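GTPase-activating protein skywalker (Drosophila melanogaster, PDB 6R82) acts as a GTPase-activating protein for Rab35 that regulates synaptic vesicle protein turnover through endosomal trafficking, and is represented here by its TLDc domain. Local coordinates at residues T10-Q13 and F14-T17; C42-T45 and T46-R50; D158-K161 and T162-N165. One frame throughout, in Å; residues are numbered along the deposited sequence.

Interaction 1. Residues T10-Q13 and F14-T17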
ATOM      1  N   THR A  10      18.102  10.264  -8.199  1.00 42.88           N
ATOM      2  CA  THR A  10      17.131  11.132  -8.873  1.00 45.64           C
ATOM      3  C   THR A  10      15.926  10.340  -9.376  1.00 46.88           C
ATOM      4  O   THR A  10      14.783  10.796  -9.264  1.00 49.78           O
ATOM      5  CB  THR A  10      17.793  11.882 -10.037  1.00 50.29           C
ATOM      6  OG1 THR A  10      18.959  12.580  -9.574  1.00 48.16           O
ATOM      7  CG2 THR A  10      16.810  12.893 -10.646  1.00 50.95           C
ATOM      8  N   ASP A  11      16.160   9.146  -9.918  1.00 51.20           N
ATOM      9  CA  ASP A  11      15.081   8.371 -10.520  1.00 52.93           C
ATOM     10  C   ASP A  11      14.161   7.735  -9.494  1.00 54.85           C
ATOM     11  O   ASP A  11      13.035   7.365  -9.843  1.00 58.72           O
ATOM     12  CB  ASP A  11      15.658   7.279 -11.418  1.00 54.13           C
ATOM     13  CG  ASP A  11      16.335   7.839 -12.657  1.00 64.44           C
ATOM     14  OD1 ASP A  11      16.036   9.001 -13.039  1.00 63.18           O
ATOM     15  OD2 ASP A  11      17.164   7.107 -13.251  1.00 66.21           O
ATOM     16  N   ARG A  12      14.602   7.610  -8.243  1.00 53.26           N
ATOM     17  CA  ARG A  12      13.867   6.894  -7.206  1.00 49.62           C
ATOM     18  C   ARG A  12      13.816   7.703  -5.929  1.00 47.50           C
ATOM     19  O   ARG A  12      13.992   7.161  -4.831  1.00 48.19           O
ATOM     20  CB  ARG A  12      14.506   5.533  -6.920  1.00 53.90           C
ATOM     21  CG  ARG A  12      14.755   4.651  -8.120  1.00 57.82           C
ATOM     22  CD  ARG A  12      14.380   3.217  -7.789  1.00 59.77           C
ATOM     23  NE  ARG A  12      14.103   2.393  -8.968  1.00 67.42           N
ATOM     24  CZ  ARG A  12      12.936   2.368  -9.612  1.00 67.29           C
ATOM     25  NH1 ARG A  12      12.774   1.578 -10.671  1.00 66.17           N
ATOM     26  NH2 ARG A  12      11.929   3.136  -9.201  1.00 66.26           N
ATOM     27  N   GLN A  13      13.569   9.011  -6.048  1.00 46.20           N
ATOM     28  CA  GLN A  13      13.650   9.899  -4.891  1.00 42.34           C
ATOM     29  C   GLN A  13      12.673   9.504  -3.799  1.00 48.95           C
ATOM     30  O   GLN A  13      12.976   9.630  -2.605  1.00 47.53           O
ATOM     31  CB  GLN A  13      13.381  11.342  -5.317  1.00 49.99           C
ATOM     32  CG  GLN A  13      14.439  11.903  -6.229  1.00 51.31           C
ATOM     33  CD  GLN A  13      14.100  13.289  -6.718  1.00 49.46           C
ATOM     34  OE1 GLN A  13      13.719  14.159  -5.933  1.00 51.11           O
ATOM     35  NE2 GLN A  13      14.215  13.496  -8.030  1.00 49.22           N
ATOM     36  N   PHE A  14      11.474   9.077  -4.179  1.00 49.62           N
ATOM     37  CA  PHE A  14      10.476   8.788  -3.162  1.00 51.76           C
ATOM     38  C   PHE A  14      10.888   7.592  -2.300  1.00 45.62           C
ATOM     39  O   PHE A  14      10.635   7.584  -1.090  1.00 46.70           O
ATOM     40  CB  PHE A  14       9.115   8.566  -3.829  1.00 60.43           C
ATOM     41  CG  PHE A  14       8.601   9.780  -4.589  1.00 69.43           C
ATOM     42  CD1 PHE A  14       8.875  11.070  -4.138  1.00 69.09           C
ATOM     43  CD2 PHE A  14       7.852   9.629  -5.754  1.00 75.30           C
ATOM     44  CE1 PHE A  14       8.406  12.187  -4.828  1.00 74.72           C
ATOM     45  CE2 PHE A  14       7.382  10.744  -6.449  1.00 72.76           C
ATOM     46  CZ  PHE A  14       7.663  12.022  -5.983  1.00 70.77           C
ATOM     47  N   LEU A  15      11.543   6.592  -2.900  1.00 42.70           N
ATOM     48  CA  LEU A  15      12.037   5.454  -2.129  1.00 46.72           C
ATOM     49  C   LEU A  15      13.076   5.889  -1.105  1.00 43.80           C
ATOM     50  O   LEU A  15      13.036   5.458   0.055  1.00 39.39           O
ATOM     51  CB  LEU A  15      12.645   4.405  -3.062  1.00 42.86           C
ATOM     52  CG  LEU A  15      11.695   3.481  -3.825  1.00 49.07           C
ATOM     53  CD1 LEU A  15      12.502   2.465  -4.602  1.00 49.42           C
ATOM     54  CD2 LEU A  15      10.795   2.790  -2.846  1.00 51.48           C
ATOM     55  N   PHE A  16      14.029   6.730  -1.526  1.00 38.81           N
ATOM     56  CA  PHE A  16      15.081   7.170  -0.614  1.00 40.92           C
ATOM     57  C   PHE A  16      14.515   8.016   0.515  1.00 41.19           C
ATOM     58  O   PHE A  16      15.011   7.943   1.647  1.00 42.16           O
ATOM     59  CB  PHE A  16      16.167   7.925  -1.389  1.00 33.91           C
ATOM     60  CG  PHE A  16      17.066   7.022  -2.192  1.00 37.07           C
ATOM     61  CD1 PHE A  16      18.074   6.299  -1.571  1.00 36.47           C
ATOM     62  CD2 PHE A  16      16.893   6.879  -3.563  1.00 37.47           C
ATOM     63  CE1 PHE A  16      18.895   5.442  -2.298  1.00 34.02           C
ATOM     64  CE2 PHE A  16      17.714   6.037  -4.304  1.00 39.47           C
ATOM     65  CZ  PHE A  16      18.727   5.316  -3.667  1.00 40.64           C
ATOM     66  N   THR A  17      13.453   8.788   0.236  1.00 43.26           N
ATOM     67  CA  THR A  17      12.773   9.549   1.287  1.00 43.59           C
ATOM     68  C   THR A  17      12.103   8.625   2.287  1.00 44.43           C
ATOM     69  O   THR A  17      12.110   8.897   3.492  1.00 47.25           O
ATOM     70  CB  THR A  17      11.729  10.488   0.677  1.00 50.21           C
ATOM     71  OG1 THR A  17      12.337  11.275  -0.353  1.00 54.98           O
ATOM     72  CG2 THR A  17      11.145  11.410   1.730  1.00 51.91           C
TER
HETATM   73  O   HOH W   1      14.337  11.770  -1.617  1.00 49.86           O
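R12 and L15 lie side by side at the joint between two short helices, their side chains pointing the same way. R12 leaves helical geometry after helix 5-11 and serves as N-cap of helix 13-18, so the chain bends here while the next helix begins. Its CB faces F16 CE2 at 4.2 Å. The chain then bends at chi2 (-138°), and CD comes alongside L15 CD1 at 3.8 Å, apolar carbon on apolar carbon. Beyond CD the guanidinium group runs on away from the second helix, and NH2 ends near OH of Y182. A long arginine suits this place because its methylenes can lie against leucine while the guanidinium group extends beyond the leucine.

The backbone of R12 is used as well: its O accepts weak hydrogen bonds from L15 N and from F16 N, the latter at 3.3 Å. F16 CD2 also lies close to that oxygen. The next carbonyl is held more firmly, since Q13 O takes T17 N at 3.0 Å (N-H...O 156°) and a water that donates to it at 2.7 Å.

Q13 closes the break from the other direction. With CG beside the backbone N (chi1 -66°) and an extended chain, its NE2 reaches back to T10 O at 3.0 Å, in the carbonyl plane and on a lone pair. In an unbroken helix that oxygen would look to F14 N; the glutamine amide replaces it.

The second helix rests on the sheet: F14 packs on M60 and K62 of strand 57-63 and on L103 and Y104 of strand 99-104, and L15 on L58 of strand 57-63 and P31 of strand 30-36. R12, just ahead of the helix, touches L33 of strand 30-36. F16 instead turns back to helix 5-11 and meets the ring of W9.

Interaction 2. Residues C42-T45 and T46-R50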
ATOM      1  N   CYS A  42      -3.450  -1.702 -16.591  1.00 51.15           N
ATOM      2  CA  CYS A  42      -4.053  -0.883 -15.556  1.00 53.86           C
ATOM      3  C   CYS A  42      -5.339  -1.590 -15.118  1.00 58.87           C
ATOM      4  O   CYS A  42      -6.454  -1.205 -15.491  1.00 58.15           O
ATOM      5  CB  CYS A  42      -4.310   0.537 -16.056  1.00 57.87           C
ATOM      6  SG  CYS A  42      -4.183   1.782 -14.777  1.00 63.62           S
ATOM      7  N   SER A  43      -5.169  -2.638 -14.311  1.00 50.05           N
ATOM      8  CA  SER A  43      -6.293  -3.420 -13.812  1.00 49.14           C
ATOM      9  C   SER A  43      -5.832  -4.252 -12.624  1.00 49.85           C
ATOM     10  O   SER A  43      -4.660  -4.638 -12.538  1.00 41.30           O
ATOM     11  CB  SER A  43      -6.857  -4.344 -14.890  1.00 47.74           C
ATOM     12  OG  SER A  43      -5.876  -5.283 -15.298  1.00 51.82           O
ATOM     13  N   LEU A  44      -6.775  -4.551 -11.725  1.00 44.93           N
ATOM     14  CA  LEU A  44      -6.455  -5.424 -10.606  1.00 46.51           C
ATOM     15  C   LEU A  44      -5.982  -6.781 -11.099  1.00 44.22           C
ATOM     16  O   LEU A  44      -5.081  -7.372 -10.503  1.00 42.66           O
ATOM     17  CB  LEU A  44      -7.662  -5.564  -9.685  1.00 44.71           C
ATOM     18  CG  LEU A  44      -7.924  -4.301  -8.866  1.00 44.12           C
ATOM     19  CD1 LEU A  44      -8.962  -4.570  -7.807  1.00 45.72           C
ATOM     20  CD2 LEU A  44      -6.647  -3.777  -8.217  1.00 42.91           C
ATOM     21  N   THR A  45      -6.537  -7.257 -12.216  1.00 39.38           N
ATOM     22  CA  THR A  45      -6.156  -8.561 -12.754  1.00 43.25           C
ATOM     23  C   THR A  45      -4.667  -8.618 -13.117  1.00 46.31           C
ATOM     24  O   THR A  45      -3.971  -9.582 -12.770  1.00 42.89           O
ATOM     25  CB  THR A  45      -7.023  -8.893 -13.969  1.00 49.78           C
ATOM     26  OG1 THR A  45      -8.402  -8.944 -13.570  1.00 52.49           O
ATOM     27  CG2 THR A  45      -6.610 -10.239 -14.551  1.00 49.12           C
ATOM     28  N   THR A  46      -4.155  -7.603 -13.820  1.00 43.57           N
ATOM     29  CA  THR A  46      -2.722  -7.611 -14.119  1.00 42.50           C
ATOM     30  C   THR A  46      -1.893  -7.278 -12.884  1.00 39.33           C
ATOM     31  O   THR A  46      -0.770  -7.781 -12.742  1.00 43.40           O
ATOM     32  CB  THR A  46      -2.384  -6.649 -15.265  1.00 47.67           C
ATOM     33  OG1 THR A  46      -2.755  -5.310 -14.914  1.00 51.76           O
ATOM     34  CG2 THR A  46      -3.124  -7.059 -16.535  1.00 49.06           C
ATOM     35  N   PHE A  47      -2.428  -6.455 -11.981  1.00 37.65           N
ATOM     36  CA  PHE A  47      -1.766  -6.175 -10.707  1.00 43.27           C
ATOM     37  C   PHE A  47      -1.489  -7.465  -9.926  1.00 42.86           C
ATOM     38  O   PHE A  47      -0.358  -7.704  -9.479  1.00 38.05           O
ATOM     39  CB  PHE A  47      -2.644  -5.209  -9.901  1.00 39.23           C
ATOM     40  CG  PHE A  47      -2.177  -4.950  -8.485  1.00 38.12           C
ATOM     41  CD1 PHE A  47      -2.594  -5.757  -7.440  1.00 38.36           C
ATOM     42  CD2 PHE A  47      -1.384  -3.843  -8.195  1.00 42.27           C
ATOM     43  CE1 PHE A  47      -2.191  -5.504  -6.137  1.00 41.92           C
ATOM     44  CE2 PHE A  47      -0.982  -3.573  -6.899  1.00 39.35           C
ATOM     45  CZ  PHE A  47      -1.384  -4.407  -5.864  1.00 43.61           C
ATOM     46  N   TYR A  48      -2.518  -8.309  -9.746  1.00 37.56           N
ATOM     47  CA  TYR A  48      -2.349  -9.541  -8.972  1.00 38.31           C
ATOM     48  C   TYR A  48      -1.327 -10.461  -9.624  1.00 39.41           C
ATOM     49  O   TYR A  48      -0.456 -11.017  -8.949  1.00 36.40           O
ATOM     50  CB  TYR A  48      -3.680 -10.280  -8.823  1.00 35.85           C
ATOM     51  CG  TYR A  48      -4.697  -9.554  -7.988  1.00 35.87           C
ATOM     52  CD1 TYR A  48      -4.332  -8.916  -6.811  1.00 35.69           C
ATOM     53  CD2 TYR A  48      -6.035  -9.493  -8.384  1.00 39.99           C
ATOM     54  CE1 TYR A  48      -5.263  -8.232  -6.043  1.00 38.34           C
ATOM     55  CE2 TYR A  48      -6.978  -8.819  -7.614  1.00 35.89           C
ATOM     56  CZ  TYR A  48      -6.592  -8.188  -6.463  1.00 38.55           C
ATOM     57  OH  TYR A  48      -7.525  -7.518  -5.712  1.00 40.06           O
ATOM     58  N   VAL A  49      -1.430 -10.641 -10.944  1.00 36.35           N
ATOM     59  CA  VAL A  49      -0.540 -11.560 -11.642  1.00 36.54           C
ATOM     60  C   VAL A  49       0.924 -11.201 -11.374  1.00 40.87           C
ATOM     61  O   VAL A  49       1.782 -12.084 -11.218  1.00 35.35           O
ATOM     62  CB  VAL A  49      -0.863 -11.556 -13.148  1.00 38.12           C
ATOM     63  CG1 VAL A  49       0.218 -12.260 -13.920  1.00 38.29           C
ATOM     64  CG2 VAL A  49      -2.247 -12.206 -13.414  1.00 38.34           C
ATOM     65  N   ARG A  50       1.225  -9.907 -11.285  1.00 37.90           N
ATOM     66  CA  ARG A  50       2.614  -9.485 -11.148  1.00 41.77           C
ATOM     67  C   ARG A  50       3.090  -9.412  -9.697  1.00 37.82           C
ATOM     68  O   ARG A  50       4.268  -9.674  -9.430  1.00 38.71           O
ATOM     69  CB  ARG A  50       2.822  -8.134 -11.843  1.00 39.33           C
ATOM     70  CG  ARG A  50       3.106  -8.317 -13.342  1.00 42.38           C
ATOM     71  CD  ARG A  50       3.692  -7.083 -14.011  1.00 48.93           C
ATOM     72  NE  ARG A  50       3.993  -7.328 -15.430  1.00 44.06           N
ATOM     73  CZ  ARG A  50       5.194  -7.662 -15.897  1.00 45.50           C
ATOM     74  NH1 ARG A  50       6.241  -7.789 -15.076  1.00 45.71           N
ATOM     75  NH2 ARG A  50       5.358  -7.862 -17.190  1.00 43.98           N
TER
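The side chains of L44 and Y48, one helical turn apart, cross obliquely at the start of helix 44-51, L44 CB lying 3.9 Å from Y48 CE2. Beneath them the backbone is tightly paired: Y48 N donates a hydrogen bond to L44 O at 2.8 Å, nearly along the C=O axis. The turn before is closed in the same way by F47 N and S43 O, 2.9 Å apart with an N-H...O angle of 161°. One residue further on the pairing slackens, V49 N making a weak bond of 3.3 Å to T45 O.

S43 is the N-cap. Its OG sits between the backbone N and the carbonyl carbon (chi1 62°), which swings it over the first turn, 3.2 Å from T46 N. Serine suits this place because a short hydroxyl can lie close to amides that have no preceding helical carbonyl. T46 OG1 adopts the same torsion and lies 3.1 Å from S43 O; it also has a weak hydrogen bond with Y35 OH.

In the TLDc fold this short helix packs against a curled antiparallel sheet. F47 lies on the side of the helix that meets that sheet, which suits a large apolar ring. That ring reaches L179 and V181 of strand 173-185 and I136 of strand 135-138, and meets W77 edge-to-face.

Y48 also touches I136, but carries its hydroxyl further, where OH is hydrogen-bonded to D132 O. R80 makes a cation-pi contact with the ring, so tyrosine serves through both its ring and its polar end. An alanine here would take away the ring and hydroxyl together, and would probably leave D132 O without this mate, R80 without its aromatic partner and a gap beside L44. L44 is also hydrogen-bonded through its backbone to E150, just beyond strand 146-149.

Interaction 3. Residues D158-K161 and T162-N165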
ATOM      1  N   ASP A 158     -10.108   7.843   3.474  1.00 65.50           N
ATOM      2  CA  ASP A 158     -10.919   8.195   4.625  1.00 66.33           C
ATOM      3  C   ASP A 158     -10.084   7.920   5.866  1.00 68.48           C
ATOM      4  O   ASP A 158      -9.045   7.259   5.802  1.00 66.81           O
ATOM      5  CB  ASP A 158     -12.229   7.386   4.628  1.00 69.60           C
ATOM      6  CG  ASP A 158     -13.277   7.928   5.603  1.00 77.08           C
ATOM      7  OD1 ASP A 158     -12.950   8.804   6.439  1.00 78.10           O
ATOM      8  OD2 ASP A 158     -14.438   7.453   5.536  1.00 76.70           O
ATOM      9  N   SER A 159     -10.533   8.440   7.000  1.00 68.54           N
ATOM     10  CA  SER A 159      -9.955   8.011   8.262  1.00 63.70           C
ATOM     11  C   SER A 159     -10.385   6.585   8.566  1.00 64.78           C
ATOM     12  O   SER A 159     -11.507   6.174   8.265  1.00 66.59           O
ATOM     13  CB  SER A 159     -10.385   8.936   9.396  1.00 65.67           C
ATOM     14  OG  SER A 159     -10.065  10.277   9.083  1.00 73.24           O
ATOM     15  N   CYS A 160      -9.472   5.820   9.160  1.00 60.91           N
ATOM     16  CA  CYS A 160      -9.780   4.469   9.599  1.00 59.08           C
ATOM     17  C   CYS A 160      -9.234   4.273  11.006  1.00 56.00           C
ATOM     18  O   CYS A 160      -8.314   4.970  11.437  1.00 58.12           O
ATOM     19  CB  CYS A 160      -9.204   3.419   8.635  1.00 60.13           C
ATOM     20  SG  CYS A 160      -7.438   3.053   8.898  1.00 57.33           S
ATOM     21  N   LYS A 161      -9.814   3.310  11.722  1.00 56.44           N
ATOM     22  CA  LYS A 161      -9.423   3.071  13.108  1.00 59.65           C
ATOM     23  C   LYS A 161      -8.175   2.212  13.260  1.00 59.61           C
ATOM     24  O   LYS A 161      -7.569   2.209  14.341  1.00 61.70           O
ATOM     25  CB  LYS A 161     -10.562   2.407  13.876  1.00 63.44           C
ATOM     26  CG  LYS A 161     -11.518   3.405  14.484  1.00 68.66           C
ATOM     27  CD  LYS A 161     -12.669   2.735  15.201  1.00 71.49           C
ATOM     28  CE  LYS A 161     -12.207   1.888  16.378  1.00 75.71           C
ATOM     29  NZ  LYS A 161     -11.771   0.512  15.998  1.00 73.08           N
ATOM     30  N   THR A 162      -7.790   1.452  12.238  1.00 58.51           N
ATOM     31  CA  THR A 162      -6.560   0.682  12.361  1.00 55.45           C
ATOM     32  C   THR A 162      -5.339   1.600  12.400  1.00 52.12           C
ATOM     33  O   THR A 162      -4.388   1.334  13.140  1.00 54.20           O
ATOM     34  CB  THR A 162      -6.478  -0.342  11.222  1.00 54.23           C
ATOM     35  OG1 THR A 162      -7.507  -1.328  11.403  1.00 55.96           O
ATOM     36  CG2 THR A 162      -5.121  -1.052  11.221  1.00 51.05           C
ATOM     37  N   PHE A 163      -5.376   2.719  11.673  1.00 54.11           N
ATOM     38  CA  PHE A 163      -4.240   3.620  11.588  1.00 52.90           C
ATOM     39  C   PHE A 163      -4.500   5.028  12.113  1.00 62.22           C
ATOM     40  O   PHE A 163      -3.550   5.814  12.194  1.00 60.40           O
ATOM     41  CB  PHE A 163      -3.757   3.704  10.135  1.00 54.16           C
ATOM     42  CG  PHE A 163      -3.207   2.410   9.625  1.00 54.57           C
ATOM     43  CD1 PHE A 163      -2.081   1.846  10.216  1.00 50.56           C
ATOM     44  CD2 PHE A 163      -3.836   1.728   8.591  1.00 53.58           C
ATOM     45  CE1 PHE A 163      -1.572   0.634   9.768  1.00 49.69           C
ATOM     46  CE2 PHE A 163      -3.330   0.518   8.128  1.00 49.95           C
ATOM     47  CZ  PHE A 163      -2.200  -0.033   8.716  1.00 48.12           C
ATOM     48  N   ASN A 164      -5.745   5.366  12.467  1.00 63.18           N
ATOM     49  CA  ASN A 164      -6.111   6.678  13.021  1.00 61.88           C
ATOM     50  C   ASN A 164      -5.541   7.827  12.197  1.00 61.61           C
ATOM     51  O   ASN A 164      -4.988   8.791  12.728  1.00 62.90           O
ATOM     52  CB  ASN A 164      -5.683   6.804  14.480  1.00 65.35           C
ATOM     53  CG  ASN A 164      -6.499   7.846  15.231  1.00 72.35           C
ATOM     54  OD1 ASN A 164      -6.229   9.047  15.142  1.00 71.74           O
ATOM     55  ND2 ASN A 164      -7.513   7.392  15.961  1.00 69.77           N
ATOM     56  N   ASN A 165      -5.683   7.720  10.897  1.00 58.84           N
ATOM     57  CA  ASN A 165      -5.137   8.667   9.945  1.00 61.92           C
ATOM     58  C   ASN A 165      -6.183   9.689   9.537  1.00 66.56           C
ATOM     59  O   ASN A 165      -7.385   9.464   9.702  1.00 67.67           O
ATOM     60  CB  ASN A 165      -4.654   7.926   8.698  1.00 59.95           C
ATOM     61  CG  ASN A 165      -5.753   7.106   8.064  1.00 60.92           C
ATOM     62  OD1 ASN A 165      -6.240   6.150   8.667  1.00 60.02           O
ATOM     63  ND2 ASN A 165      -6.162   7.476   6.853  1.00 59.28           N
TER
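N165 folds back onto D158, S159 and C160, closing a turn in the long loop between strands 154-156 and 173-185 of the TLDc domain. D158 enters through its backbone: D158 O accepts N165 ND2 at 3.1 Å, with the donor tilted 29° from the carbonyl plane. S159 comes next. Its OG donates to N165 O at 2.9 Å, in the plane of that carbonyl, so a small hydroxyl ties the two sides of the turn together.

C160 is gripped at several points. Its N donates to N165 OD1 at 3.3 Å, from above the carbonyl plane rather than on a lone pair. Asparagine suits its position because one amide both gives and accepts, and a chi1 of 57° turns it toward the opposing backbone. C160 O takes a weak bond from N164 N, four residues on, which makes an alpha-turn. C160 SG, buried, accepts a weak bond from F163 N at 3.5 Å and lies 3.9 Å from F163 CD2, oblique to the ring.

K161 points away from 162-165, and its NZ is hydrogen-bonded to S124 OG. T162, which follows, is fixed by OG1 bonds with L127 N and G140 O. Its other branch, CG2, stands 3.8 Å above the plane of the F163 ring, over its centre.

All three contacts are local and belong to one TLDc domain, yet their centres lie 24 to 26 Å apart and none touches another. Interaction 1 is a surface contact joining two helices. Interactions 2 and 3 are partly buried, on opposite sides of the chain's centre. Strand 99-104 is shared by interactions 1 and 3, being touched by F14 from one and by F163 and N165 from the other, while strand 173-185 is packed on by F47 of interaction 2. Helical backbone pairing dominates 42-50, whereas 10-17 spans a helix break bridged by a glutamine amide. In 158-165, which has no regular structure, side-chain amide, hydroxyl and sulfur do most of the bonding.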